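Local structure of beta-fructofuranosidase (Arabidopsis thaliana, 2OXB) at residues D202-T207 / N286-W291; P267-D270 / A276-T279; W319-G324 / K490-I495. The protein hydrolyses terminal non-reducing beta-D-fructofuranoside residues, acting on sucrose and 1-kestose and, to a lower extent, on neokestose and levan. The protein carries 1 engineered substitution. One frame throughout, in Å; residues are numbered along the deposited sequence.

Interaction 1: D202-T207 / N286-W291; sequences DFFPVT and NRRILW
At a junction between two successive blades of the beta-propeller, the ring of Phe204 on strand 201-207 meets the guanidinium end of Arg288 on strand 287-291. Two measurements describe the contact. Arg288 CD lies 4.0 Å from the centroid of the Phe204 ring and 25° off the ring normal, which makes a CH-pi contact over the face, displaced toward the rim. The ring and guanidinium planes are only 21° apart, and the flat end of the arginine continues the overlap past the ring toward the phenylalanine backbone. There Phe204 CB sits over one face of the guanidinium, 3.3 Å from Arg288 NH2 and 3.4 Å from Arg288 CZ, while Arg288 NE lies 3.4 Å from Phe204 CD1. A bend in the arginine chain at chi3, -82°, swings the guanidinium aside from the line of its methylenes and lays it against CB.

The five-bladed propeller of family 32 enzymes explains why these strands are close without being paired. Strand 201-207 hydrogen-bonds to strand 226-234 of its own blade, with Phe204 bonded to Val229, whereas strand 287-291 lies between strands 278-282 and 316-320 of the next one. Across this seam the contact is made by side chains, chiefly Phe204 and Arg288. Pro205 widens it slightly, its CD being 4.3 Å from Arg288 NH2. At the rim of the Phe204 ring, in its plane, lie Asp202 CG and Val206 CG1, from the residues two before and two after it in the strand. Asp202 OD2 is 4.9 Å from Arg288 NH1, too far for a contact between the charged atoms, although its negative charge probably still favours the buried guanidinium.

Interaction 2: P267-D270 / A276-T279; sequences PRYD and ASKT
Tyr269 and Ser277 mark the nearest backbone approach of the two segments, with their CA atoms 8.4 Å apart. That spacing is too wide for strand pairing, and it fits the local conformations: 267-270 has no regular secondary structure, while 276-279 leaves a loop and joins strand 278-282 only at about Lys278 and Thr279. The gap is bridged by the tyrosine side chain. Its CG stands anti to the carbonyl carbon and beside the backbone N (chi1 -88°), a torsion that sends the ring along the other segment.

Ser277 meets this ring at its edge and near its plane: OG is 3.2 Å from Tyr269 CD2 and 3.5 Å from Tyr269 CE2, and Ser277 CB is 3.9 Å from Tyr269 CD2. The hydroxyl has its polar partner elsewhere, in a hydrogen bond with Asp240 OD1. The site is close to the catalytic centre: the side chain of Ser277 is about 9 Å from that of the active-site residue Asp19 and about 10 Å from the bound fructose unit.

In the propeller, this chain passage leads from strand 253-256 of one blade to strand 278-282, which begins the next four-stranded sheet. Farther along the tyrosine, the phenol oxygen reaches the methyl group of Thr279, with Tyr269 OH 4.0 Å from Thr279 CG2, and the two side chains cross at about a right angle. Thr279 turns its own hydroxyl to Asp202 OD2 in a hydrogen bond. An alanine here in place of Tyr269 is likely to open a gap between the segments, leaving Ser277 OG without the ring edge beside it and the Thr279 methyl without the phenol oxygen. Tyr269 is buried, its ring also meeting that of Tyr242 with planes about 20° apart and touching Phe204.

Interaction 3: W319-G324 / K490-I495; sequences WLDRSG and KGRACI
Asp321 OD1 accepts the backbone N-H of Ser323 at 2.8 Å, with an N-H...O angle of 143°, in the same carboxylate that meets Arg492 across the contact. The donor comes from well above the carboxylate plane, and because it lies two residues on, the bond defines an Asx turn. The main chain also closes a type I beta turn from Asp321 to Gly324, Gly324 N donating to Asp321 O at 2.8 Å. The positive phi of Gly324 would press a side chain against the preceding carbonyl oxygen, which accounts for the glycine at this corner.

With CG anti to the backbone N (chi1 161°), the carboxylate extends toward 490-495, and OD2 is the oxygen on that side. OD2 lies 3.3 Å from Arg492 NH2 and 4.0 Å from Arg492 CZ, which qualifies as a salt bridge. The geometry is not that of a paired bidentate contact: the carboxylate and guanidinium planes are 69° apart, and the oxygen is well out of the guanidinium plane, so no N-H is aimed at it and the attraction is one of charge. Arg492 reaches this far on a chain extended from CG to NE. Its directed bond is made nearby instead, from NH1 to the carbonyl oxygen of Gly489, which probably helps to set the orientation of the guanidinium.

The bridge spans the two domains of the family 32 fold, the propeller and the C-terminal beta-sandwich. Asp321 follows strand 316-320, in the turn leading to strand 327-331, and touches Ile328 there. Arg492 sits at a classic beta bulge opposite strand 483-488, just before strand 493-498 at the margin of its six-stranded sheet, and packs on Gln326 and Ile467.

Interactions 1 and 2 are buried within the propeller, whereas interaction 3 is only partly buried, between propeller and sandwich. All three reach the sheet formed by strands 278-282, 287-291, 316-320 and 327-331. Interactions 1 and 2 adjoin directly: Trp291 O and Lys278 N are 2.8 Å apart in a probable hydrogen bond, and the CD1 methyl of Leu290 packs on Tyr269 CZ at 3.4 Å. Interaction 3 meets interaction 1 through Val206 and Leu320, and interaction 2 through Asp270 and Tyr269 against Cys494. The chemistry shifts with location: a ring face against an arginine in interaction 1, a ring edge beside a serine hydroxyl in interaction 2, and a loosely oriented ion pair across the domain boundary.

Interaction 1: D202-T207 / N286-W291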
ATOM      1  N   ASP A 202       5.456 -10.648   3.598  1.00 21.01           N
ATOM      2  CA  ASP A 202       4.341 -11.244   2.905  1.00 20.09           C
ATOM      3  C   ASP A 202       4.882 -12.059   1.758  1.00 17.67           C
ATOM      4  O   ASP A 202       5.708 -11.583   0.999  1.00 18.51           O
ATOM      5  CB  ASP A 202       3.394 -10.153   2.406  1.00 20.42           C
ATOM      6  CG  ASP A 202       2.152 -10.722   1.789  1.00 21.70           C
ATOM      7  OD1 ASP A 202       1.526 -11.598   2.417  1.00 25.87           O
ATOM      8  OD2 ASP A 202       1.794 -10.302   0.678  1.00 22.98           O
ATOM      9  N   PHE A 203       4.434 -13.299   1.646  1.00 16.91           N
ATOM     10  CA  PHE A 203       4.919 -14.153   0.582  1.00 16.57           C
ATOM     11  C   PHE A 203       3.714 -14.740  -0.135  1.00 16.24           C
ATOM     12  O   PHE A 203       2.830 -15.316   0.502  1.00 13.90           O
ATOM     13  CB  PHE A 203       5.802 -15.256   1.165  1.00 19.34           C
ATOM     14  CG  PHE A 203       6.611 -15.978   0.144  1.00 20.60           C
ATOM     15  CD1 PHE A 203       7.663 -15.335  -0.505  1.00 23.86           C
ATOM     16  CD2 PHE A 203       6.336 -17.306  -0.158  1.00 22.59           C
ATOM     17  CE1 PHE A 203       8.442 -16.003  -1.444  1.00 24.10           C
ATOM     18  CE2 PHE A 203       7.097 -17.996  -1.091  1.00 24.94           C
ATOM     19  CZ  PHE A 203       8.158 -17.343  -1.738  1.00 27.82           C
ATOM     20  N   PHE A 204       3.692 -14.571  -1.461  1.00 16.13           N
ATOM     21  CA  PHE A 204       2.594 -15.030  -2.328  1.00 16.45           C
ATOM     22  C   PHE A 204       2.997 -15.173  -3.812  1.00 15.76           C
ATOM     23  O   PHE A 204       3.838 -14.427  -4.315  1.00 12.61           O
ATOM     24  CB  PHE A 204       1.413 -14.040  -2.232  1.00 15.39           C
ATOM     25  CG  PHE A 204       1.728 -12.676  -2.778  1.00 14.73           C
ATOM     26  CD1 PHE A 204       1.672 -12.427  -4.150  1.00 12.62           C
ATOM     27  CD2 PHE A 204       2.154 -11.656  -1.927  1.00 15.02           C
ATOM     28  CE1 PHE A 204       2.040 -11.186  -4.659  1.00 13.90           C
ATOM     29  CE2 PHE A 204       2.523 -10.407  -2.432  1.00 14.65           C
ATOM     30  CZ  PHE A 204       2.469 -10.169  -3.797  1.00 12.63           C
ATOM     31  N   PRO A 205       2.376 -16.129  -4.530  1.00 16.37           N
ATOM     32  CA  PRO A 205       2.650 -16.379  -5.946  1.00 17.34           C
ATOM     33  C   PRO A 205       1.784 -15.521  -6.886  1.00 17.48           C
ATOM     34  O   PRO A 205       0.727 -15.020  -6.493  1.00 14.83           O
ATOM     35  CB  PRO A 205       2.320 -17.857  -6.087  1.00 18.37           C
ATOM     36  CG  PRO A 205       1.091 -17.955  -5.261  1.00 17.53           C
ATOM     37  CD  PRO A 205       1.452 -17.151  -4.006  1.00 17.06           C
ATOM     38  N   VAL A 206       2.249 -15.359  -8.121  1.00 18.02           N
ATOM     39  CA  VAL A 206       1.512 -14.617  -9.141  1.00 22.11           C
ATOM     40  C   VAL A 206       1.736 -15.313 -10.492  1.00 24.52           C
ATOM     41  O   VAL A 206       2.860 -15.660 -10.856  1.00 25.94           O
ATOM     42  CB  VAL A 206       1.953 -13.119  -9.230  1.00 20.66           C
ATOM     43  CG1 VAL A 206       1.532 -12.373  -7.974  1.00 23.34           C
ATOM     44  CG2 VAL A 206       3.451 -13.013  -9.411  1.00 21.87           C
ATOM     45  N   THR A 207       0.655 -15.549 -11.217  1.00 26.30           N
ATOM     46  CA  THR A 207       0.749 -16.192 -12.513  1.00 27.17           C
ATOM     47  C   THR A 207       1.456 -15.162 -13.403  1.00 28.23           C
ATOM     48  O   THR A 207       1.294 -13.966 -13.177  1.00 27.77           O
ATOM     49  CB  THR A 207      -0.680 -16.535 -13.017  1.00 27.13           C
ATOM     50  OG1 THR A 207      -0.606 -17.445 -14.119  1.00 30.57           O
ATOM     51  CG2 THR A 207      -1.412 -15.282 -13.437  1.00 26.05           C
ATOM     52  N   ASN A 286     -11.613 -14.014  -7.567  1.00 33.37           N
ATOM     53  CA  ASN A 286     -10.383 -14.623  -8.065  1.00 34.11           C
ATOM     54  C   ASN A 286      -9.286 -13.563  -8.193  1.00 34.39           C
ATOM     55  O   ASN A 286      -8.441 -13.629  -9.092  1.00 35.55           O
ATOM     56  CB  ASN A 286     -10.627 -15.273  -9.426  1.00 34.81           C
ATOM     57  CG  ASN A 286      -9.540 -16.258  -9.807  1.00 35.86           C
ATOM     58  OD1 ASN A 286      -9.421 -17.330  -9.204  1.00 38.61           O
ATOM     59  ND2 ASN A 286      -8.734 -15.902 -10.808  1.00 34.29           N
ATOM     60  N   ARG A 287      -9.296 -12.583  -7.294  1.00 33.01           N
ATOM     61  CA  ARG A 287      -8.288 -11.538  -7.342  1.00 31.16           C
ATOM     62  C   ARG A 287      -7.525 -11.397  -6.037  1.00 30.39           C
ATOM     63  O   ARG A 287      -7.910 -11.961  -5.013  1.00 29.97           O
ATOM     64  CB  ARG A 287      -8.924 -10.199  -7.717  1.00 30.25           C
ATOM     65  CG  ARG A 287      -9.916  -9.664  -6.728  1.00 28.35           C
ATOM     66  CD  ARG A 287     -10.689  -8.534  -7.359  1.00 28.32           C
ATOM     67  NE  ARG A 287     -11.226  -7.597  -6.377  1.00 28.98           N
ATOM     68  CZ  ARG A 287     -12.041  -7.929  -5.380  1.00 30.53           C
ATOM     69  NH1 ARG A 287     -12.419  -9.185  -5.217  1.00 28.25           N
ATOM     70  NH2 ARG A 287     -12.495  -6.998  -4.546  1.00 32.11           N
ATOM     71  N   ARG A 288      -6.422 -10.658  -6.091  1.00 29.41           N
ATOM     72  CA  ARG A 288      -5.599 -10.422  -4.918  1.00 26.66           C
ATOM     73  C   ARG A 288      -5.709  -8.954  -4.506  1.00 25.98           C
ATOM     74  O   ARG A 288      -5.313  -8.053  -5.250  1.00 25.63           O
ATOM     75  CB  ARG A 288      -4.144 -10.798  -5.217  1.00 26.54           C
ATOM     76  CG  ARG A 288      -3.195 -10.630  -4.019  1.00 27.21           C
ATOM     77  CD  ARG A 288      -1.801 -11.230  -4.270  1.00 23.34           C
ATOM     78  NE  ARG A 288      -1.764 -12.671  -4.037  1.00 22.18           N
ATOM     79  CZ  ARG A 288      -1.795 -13.241  -2.834  1.00 22.19           C
ATOM     80  NH1 ARG A 288      -1.861 -12.498  -1.739  1.00 21.70           N
ATOM     81  NH2 ARG A 288      -1.771 -14.561  -2.722  1.00 22.28           N
ATOM     82  N   ILE A 289      -6.271  -8.731  -3.322  1.00 25.12           N
ATOM     83  CA  ILE A 289      -6.452  -7.386  -2.785  1.00 26.89           C
ATOM     84  C   ILE A 289      -5.245  -6.959  -1.967  1.00 27.42           C
ATOM     85  O   ILE A 289      -4.711  -7.742  -1.183  1.00 29.38           O
ATOM     86  CB  ILE A 289      -7.689  -7.300  -1.866  1.00 26.84           C
ATOM     87  CG1 ILE A 289      -8.984  -7.293  -2.691  1.00 29.43           C
ATOM     88  CG2 ILE A 289      -7.622  -6.027  -1.038  1.00 27.99           C
ATOM     89  CD1 ILE A 289      -9.251  -8.545  -3.499  1.00 28.06           C
ATOM     90  N   LEU A 290      -4.835  -5.709  -2.124  1.00 27.46           N
ATOM     91  CA  LEU A 290      -3.681  -5.206  -1.399  1.00 27.57           C
ATOM     92  C   LEU A 290      -3.970  -4.039  -0.458  1.00 28.02           C
ATOM     93  O   LEU A 290      -4.278  -2.924  -0.893  1.00 27.05           O
ATOM     94  CB  LEU A 290      -2.599  -4.810  -2.395  1.00 28.22           C
ATOM     95  CG  LEU A 290      -1.331  -4.210  -1.795  1.00 30.86           C
ATOM     96  CD1 LEU A 290      -0.132  -4.718  -2.589  1.00 32.42           C
ATOM     97  CD2 LEU A 290      -1.396  -2.683  -1.816  1.00 30.82           C
ATOM     98  N   TRP A 291      -3.843  -4.304   0.840  1.00 29.20           N
ATOM     99  CA  TRP A 291      -4.071  -3.293   1.869  1.00 30.50           C
ATOM    100  C   TRP A 291      -2.800  -2.591   2.337  1.00 31.09           C
ATOM    101  O   TRP A 291      -1.770  -3.227   2.548  1.00 30.97           O
ATOM    102  CB  TRP A 291      -4.722  -3.901   3.101  1.00 31.97           C
ATOM    103  CG  TRP A 291      -6.082  -4.408   2.908  1.00 34.72           C
ATOM    104  CD1 TRP A 291      -6.447  -5.668   2.515  1.00 37.45           C
ATOM    105  CD2 TRP A 291      -7.291  -3.692   3.154  1.00 35.84           C
ATOM    106  NE1 TRP A 291      -7.819  -5.782   2.510  1.00 38.32           N
ATOM    107  CE2 TRP A 291      -8.362  -4.583   2.898  1.00 37.41           C
ATOM    108  CE3 TRP A 291      -7.579  -2.381   3.567  1.00 37.32           C
ATOM    109  CZ2 TRP A 291      -9.705  -4.204   3.047  1.00 37.23           C
ATOM    110  CZ3 TRP A 291      -8.912  -2.001   3.715  1.00 38.09           C
ATOM    111  CH2 TRP A 291      -9.959  -2.913   3.456  1.00 39.29           C
TER

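Interaction 2: P267-D270 / A276-T279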
ATOM      1  N   PRO A 267      11.846  -2.393  -5.746  1.00 39.49           N
ATOM      2  CA  PRO A 267      10.710  -1.530  -6.058  1.00 36.43           C
ATOM      3  C   PRO A 267       9.756  -1.442  -4.878  1.00 33.96           C
ATOM      4  O   PRO A 267       9.637  -2.390  -4.096  1.00 33.96           O
ATOM      5  CB  PRO A 267      10.087  -2.226  -7.254  1.00 36.88           C
ATOM      6  CG  PRO A 267      10.261  -3.664  -6.880  1.00 37.12           C
ATOM      7  CD  PRO A 267      11.690  -3.706  -6.400  1.00 38.85           C
ATOM      8  N   ARG A 268       9.080  -0.301  -4.763  1.00 29.44           N
ATOM      9  CA  ARG A 268       8.134  -0.065  -3.675  1.00 26.28           C
ATOM     10  C   ARG A 268       6.696  -0.276  -4.153  1.00 23.67           C
ATOM     11  O   ARG A 268       6.392  -0.088  -5.332  1.00 23.86           O
ATOM     12  CB  ARG A 268       8.259   1.381  -3.143  1.00 24.48           C
ATOM     13  CG  ARG A 268       9.624   1.801  -2.609  1.00 24.74           C
ATOM     14  CD  ARG A 268       9.545   3.179  -1.926  1.00 22.73           C
ATOM     15  NE  ARG A 268      10.859   3.776  -1.665  1.00 21.49           N
ATOM     16  CZ  ARG A 268      11.062   4.919  -1.005  1.00 22.22           C
ATOM     17  NH1 ARG A 268      10.036   5.610  -0.519  1.00 20.94           N
ATOM     18  NH2 ARG A 268      12.297   5.389  -0.832  1.00 20.15           N
ATOM     19  N   TYR A 269       5.804  -0.680  -3.261  1.00 20.03           N
ATOM     20  CA  TYR A 269       4.429  -0.811  -3.711  1.00 19.05           C
ATOM     21  C   TYR A 269       4.014   0.631  -4.012  1.00 18.03           C
ATOM     22  O   TYR A 269       3.461   0.941  -5.067  1.00 16.49           O
ATOM     23  CB  TYR A 269       3.516  -1.391  -2.622  1.00 15.71           C
ATOM     24  CG  TYR A 269       3.425  -2.909  -2.550  1.00 12.75           C
ATOM     25  CD1 TYR A 269       3.392  -3.699  -3.706  1.00 11.08           C
ATOM     26  CD2 TYR A 269       3.279  -3.549  -1.313  1.00 12.58           C
ATOM     27  CE1 TYR A 269       3.214  -5.103  -3.624  1.00  8.97           C
ATOM     28  CE2 TYR A 269       3.098  -4.931  -1.218  1.00 11.63           C
ATOM     29  CZ  TYR A 269       3.066  -5.701  -2.371  1.00 10.55           C
ATOM     30  OH  TYR A 269       2.911  -7.060  -2.250  1.00 10.66           O
ATOM     31  N   ASP A 270       4.361   1.515  -3.086  1.00 15.88           N
ATOM     32  CA  ASP A 270       4.013   2.918  -3.172  1.00 14.68           C
ATOM     33  C   ASP A 270       5.229   3.803  -2.866  1.00 15.52           C
ATOM     34  O   ASP A 270       5.878   3.645  -1.823  1.00 14.17           O
ATOM     35  CB  ASP A 270       2.895   3.166  -2.161  1.00 16.08           C
ATOM     36  CG  ASP A 270       2.114   4.411  -2.446  1.00 14.51           C
ATOM     37  OD1 ASP A 270       2.650   5.510  -2.201  1.00 13.03           O
ATOM     38  OD2 ASP A 270       0.964   4.280  -2.913  1.00 15.18           O
ATOM     39  N   ALA A 276       3.257  -1.025   6.311  1.00 20.18           N
ATOM     40  CA  ALA A 276       2.603  -2.182   6.898  1.00 19.10           C
ATOM     41  C   ALA A 276       1.713  -2.919   5.899  1.00 20.55           C
ATOM     42  O   ALA A 276       0.861  -3.720   6.298  1.00 19.78           O
ATOM     43  CB  ALA A 276       1.795  -1.747   8.107  1.00 15.47           C
ATOM     44  N   SER A 277       1.931  -2.675   4.605  1.00 21.05           N
ATOM     45  CA  SER A 277       1.124  -3.305   3.550  1.00 20.88           C
ATOM     46  C   SER A 277       1.028  -4.837   3.637  1.00 20.85           C
ATOM     47  O   SER A 277       1.941  -5.506   4.115  1.00 20.28           O
ATOM     48  CB  SER A 277       1.642  -2.890   2.156  1.00 20.74           C
ATOM     49  OG  SER A 277       2.943  -3.407   1.878  1.00 24.48           O
ATOM     50  N   LYS A 278      -0.102  -5.378   3.187  1.00 21.40           N
ATOM     51  CA  LYS A 278      -0.348  -6.820   3.193  1.00 22.91           C
ATOM     52  C   LYS A 278      -1.443  -7.200   2.213  1.00 25.42           C
ATOM     53  O   LYS A 278      -2.389  -6.436   1.982  1.00 27.54           O
ATOM     54  CB  LYS A 278      -0.752  -7.315   4.584  1.00 20.94           C
ATOM     55  CG  LYS A 278      -1.139  -8.775   4.621  1.00 16.97           C
ATOM     56  CD  LYS A 278      -0.585  -9.465   5.854  1.00 18.37           C
ATOM     57  CE  LYS A 278       0.939  -9.594   5.760  1.00 17.96           C
ATOM     58  NZ  LYS A 278       1.537 -10.208   6.990  1.00 18.58           N
ATOM     59  N   THR A 279      -1.326  -8.403   1.665  1.00 25.49           N
ATOM     60  CA  THR A 279      -2.285  -8.888   0.689  1.00 24.52           C
ATOM     61  C   THR A 279      -3.158 -10.016   1.225  1.00 24.19           C
ATOM     62  O   THR A 279      -3.047 -10.412   2.385  1.00 22.33           O
ATOM     63  CB  THR A 279      -1.543  -9.360  -0.580  1.00 23.63           C
ATOM     64  OG1 THR A 279      -0.632 -10.413  -0.239  1.00 22.97           O
ATOM     65  CG2 THR A 279      -0.759  -8.215  -1.177  1.00 22.59           C
TER

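Interaction 3: W319-G324 / K490-I495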
ATOM      1  N   TRP A 319      -0.705  -7.467  -9.383  1.00 18.67           N
ATOM      2  CA  TRP A 319      -0.390  -8.587 -10.257  1.00 18.08           C
ATOM      3  C   TRP A 319       0.765  -8.234 -11.170  1.00 18.57           C
ATOM      4  O   TRP A 319       0.959  -7.081 -11.539  1.00 18.43           O
ATOM      5  CB  TRP A 319      -1.606  -8.972 -11.092  1.00 19.88           C
ATOM      6  CG  TRP A 319      -1.935  -8.001 -12.179  1.00 21.09           C
ATOM      7  CD1 TRP A 319      -1.544  -8.065 -13.475  1.00 20.36           C
ATOM      8  CD2 TRP A 319      -2.743  -6.826 -12.060  1.00 21.52           C
ATOM      9  NE1 TRP A 319      -2.062  -7.007 -14.178  1.00 23.02           N
ATOM     10  CE2 TRP A 319      -2.804  -6.229 -13.333  1.00 20.57           C
ATOM     11  CE3 TRP A 319      -3.418  -6.222 -10.998  1.00 21.44           C
ATOM     12  CZ2 TRP A 319      -3.516  -5.059 -13.579  1.00 20.95           C
ATOM     13  CZ3 TRP A 319      -4.125  -5.055 -11.240  1.00 23.08           C
ATOM     14  CH2 TRP A 319      -4.169  -4.486 -12.525  1.00 21.36           C
ATOM     15  N   LEU A 320       1.510  -9.252 -11.554  1.00 18.88           N
ATOM     16  CA  LEU A 320       2.673  -9.091 -12.398  1.00 20.14           C
ATOM     17  C   LEU A 320       2.434  -8.431 -13.758  1.00 20.50           C
ATOM     18  O   LEU A 320       1.476  -8.754 -14.453  1.00 20.53           O
ATOM     19  CB  LEU A 320       3.318 -10.462 -12.600  1.00 22.28           C
ATOM     20  CG  LEU A 320       4.793 -10.538 -12.215  1.00 21.51           C
ATOM     21  CD1 LEU A 320       5.493  -9.390 -12.894  1.00 21.09           C
ATOM     22  CD2 LEU A 320       4.963 -10.448 -10.686  1.00 21.99           C
ATOM     23  N   ASP A 321       3.313  -7.506 -14.138  1.00 21.45           N
ATOM     24  CA  ASP A 321       3.193  -6.853 -15.436  1.00 23.83           C
ATOM     25  C   ASP A 321       3.727  -7.771 -16.532  1.00 24.64           C
ATOM     26  O   ASP A 321       4.488  -8.703 -16.261  1.00 24.68           O
ATOM     27  CB  ASP A 321       3.977  -5.535 -15.482  1.00 24.27           C
ATOM     28  CG  ASP A 321       4.247  -5.069 -16.922  1.00 24.75           C
ATOM     29  OD1 ASP A 321       5.425  -4.998 -17.328  1.00 24.36           O
ATOM     30  OD2 ASP A 321       3.275  -4.791 -17.655  1.00 24.12           O
ATOM     31  N   ARG A 322       3.333  -7.490 -17.771  1.00 25.90           N
ATOM     32  CA  ARG A 322       3.768  -8.275 -18.927  1.00 28.86           C
ATOM     33  C   ARG A 322       5.284  -8.453 -18.961  1.00 28.41           C
ATOM     34  O   ARG A 322       5.760  -9.563 -19.182  1.00 28.25           O
ATOM     35  CB  ARG A 322       3.294  -7.610 -20.229  1.00 31.86           C
ATOM     36  CG  ARG A 322       3.833  -8.245 -21.516  1.00 34.93           C
ATOM     37  CD  ARG A 322       3.359  -9.699 -21.673  1.00 38.81           C
ATOM     38  NE  ARG A 322       4.035 -10.387 -22.779  1.00 40.62           N
ATOM     39  CZ  ARG A 322       3.712 -11.600 -23.220  1.00 42.58           C
ATOM     40  NH1 ARG A 322       2.712 -12.268 -22.650  1.00 44.89           N
ATOM     41  NH2 ARG A 322       4.381 -12.146 -24.230  1.00 41.14           N
ATOM     42  N   SER A 323       6.029  -7.364 -18.752  1.00 27.78           N
ATOM     43  CA  SER A 323       7.491  -7.414 -18.749  1.00 27.83           C
ATOM     44  C   SER A 323       8.037  -8.408 -17.726  1.00 27.68           C
ATOM     45  O   SER A 323       9.166  -8.893 -17.856  1.00 28.34           O
ATOM     46  CB  SER A 323       8.087  -6.031 -18.472  1.00 28.51           C
ATOM     47  OG  SER A 323       8.045  -5.215 -19.636  1.00 29.19           O
ATOM     48  N   GLY A 324       7.250  -8.687 -16.691  1.00 26.07           N
ATOM     49  CA  GLY A 324       7.665  -9.656 -15.690  1.00 24.70           C
ATOM     50  C   GLY A 324       8.553  -9.203 -14.551  1.00 22.28           C
ATOM     51  O   GLY A 324       8.921 -10.017 -13.725  1.00 21.04           O
ATOM     52  N   LYS A 490      -1.733   3.366 -15.457  1.00 29.97           N
ATOM     53  CA  LYS A 490      -2.596   2.281 -15.004  1.00 32.04           C
ATOM     54  C   LYS A 490      -2.031   1.583 -13.764  1.00 32.59           C
ATOM     55  O   LYS A 490      -1.921   0.351 -13.722  1.00 33.42           O
ATOM     56  CB  LYS A 490      -2.774   1.238 -16.114  1.00 33.75           C
ATOM     57  CG  LYS A 490      -3.499   1.715 -17.363  1.00 38.41           C
ATOM     58  CD  LYS A 490      -2.638   2.612 -18.246  1.00 40.89           C
ATOM     59  CE  LYS A 490      -3.376   2.987 -19.530  1.00 43.00           C
ATOM     60  NZ  LYS A 490      -2.608   3.951 -20.384  1.00 44.43           N
ATOM     61  N   GLY A 491      -1.667   2.368 -12.759  1.00 32.15           N
ATOM     62  CA  GLY A 491      -1.123   1.784 -11.550  1.00 30.90           C
ATOM     63  C   GLY A 491       0.373   1.554 -11.569  1.00 29.72           C
ATOM     64  O   GLY A 491       0.995   1.511 -10.517  1.00 31.88           O
ATOM     65  N   ARG A 492       0.963   1.395 -12.745  1.00 28.38           N
ATOM     66  CA  ARG A 492       2.406   1.183 -12.819  1.00 27.89           C
ATOM     67  C   ARG A 492       3.176   2.099 -11.860  1.00 29.85           C
ATOM     68  O   ARG A 492       4.304   1.785 -11.476  1.00 30.65           O
ATOM     69  CB  ARG A 492       2.905   1.401 -14.244  1.00 25.16           C
ATOM     70  CG  ARG A 492       2.530   0.291 -15.208  1.00 21.49           C
ATOM     71  CD  ARG A 492       2.845   0.704 -16.628  1.00 18.94           C
ATOM     72  NE  ARG A 492       2.765  -0.417 -17.562  1.00 17.48           N
ATOM     73  CZ  ARG A 492       1.663  -1.117 -17.801  1.00 17.98           C
ATOM     74  NH1 ARG A 492       0.529  -0.817 -17.173  1.00 19.41           N
ATOM     75  NH2 ARG A 492       1.697  -2.116 -18.670  1.00 16.07           N
ATOM     76  N   ALA A 493       2.578   3.228 -11.482  1.00 29.53           N
ATOM     77  CA  ALA A 493       3.222   4.146 -10.551  1.00 29.91           C
ATOM     78  C   ALA A 493       2.236   4.602  -9.477  1.00 31.30           C
ATOM     79  O   ALA A 493       1.243   5.276  -9.765  1.00 32.88           O
ATOM     80  CB  ALA A 493       3.780   5.338 -11.291  1.00 31.94           C
ATOM     81  N   CYS A 494       2.529   4.246  -8.230  1.00 30.44           N
ATOM     82  CA  CYS A 494       1.653   4.593  -7.126  1.00 30.05           C
ATOM     83  C   CYS A 494       2.300   5.460  -6.044  1.00 31.59           C
ATOM     84  O   CYS A 494       2.989   4.950  -5.162  1.00 33.04           O
ATOM     85  CB  CYS A 494       1.118   3.303  -6.517  1.00 29.32           C
ATOM     86  SG  CYS A 494       0.600   2.107  -7.768  1.00 24.81           S
ATOM     87  N   ILE A 495       2.063   6.772  -6.125  1.00 32.49           N
ATOM     88  CA  ILE A 495       2.582   7.750  -5.160  1.00 32.58           C
ATOM     89  C   ILE A 495       1.434   8.389  -4.355  1.00 33.42           C
ATOM     90  O   ILE A 495       0.698   9.242  -4.861  1.00 33.29           O
ATOM     91  CB  ILE A 495       3.349   8.896  -5.853  1.00 32.02           C
ATOM     92  CG1 ILE A 495       4.536   8.349  -6.642  1.00 31.29           C
ATOM     93  CG2 ILE A 495       3.834   9.893  -4.803  1.00 32.96           C
ATOM     94  CD1 ILE A 495       5.298   9.417  -7.403  1.00 27.60           C
TER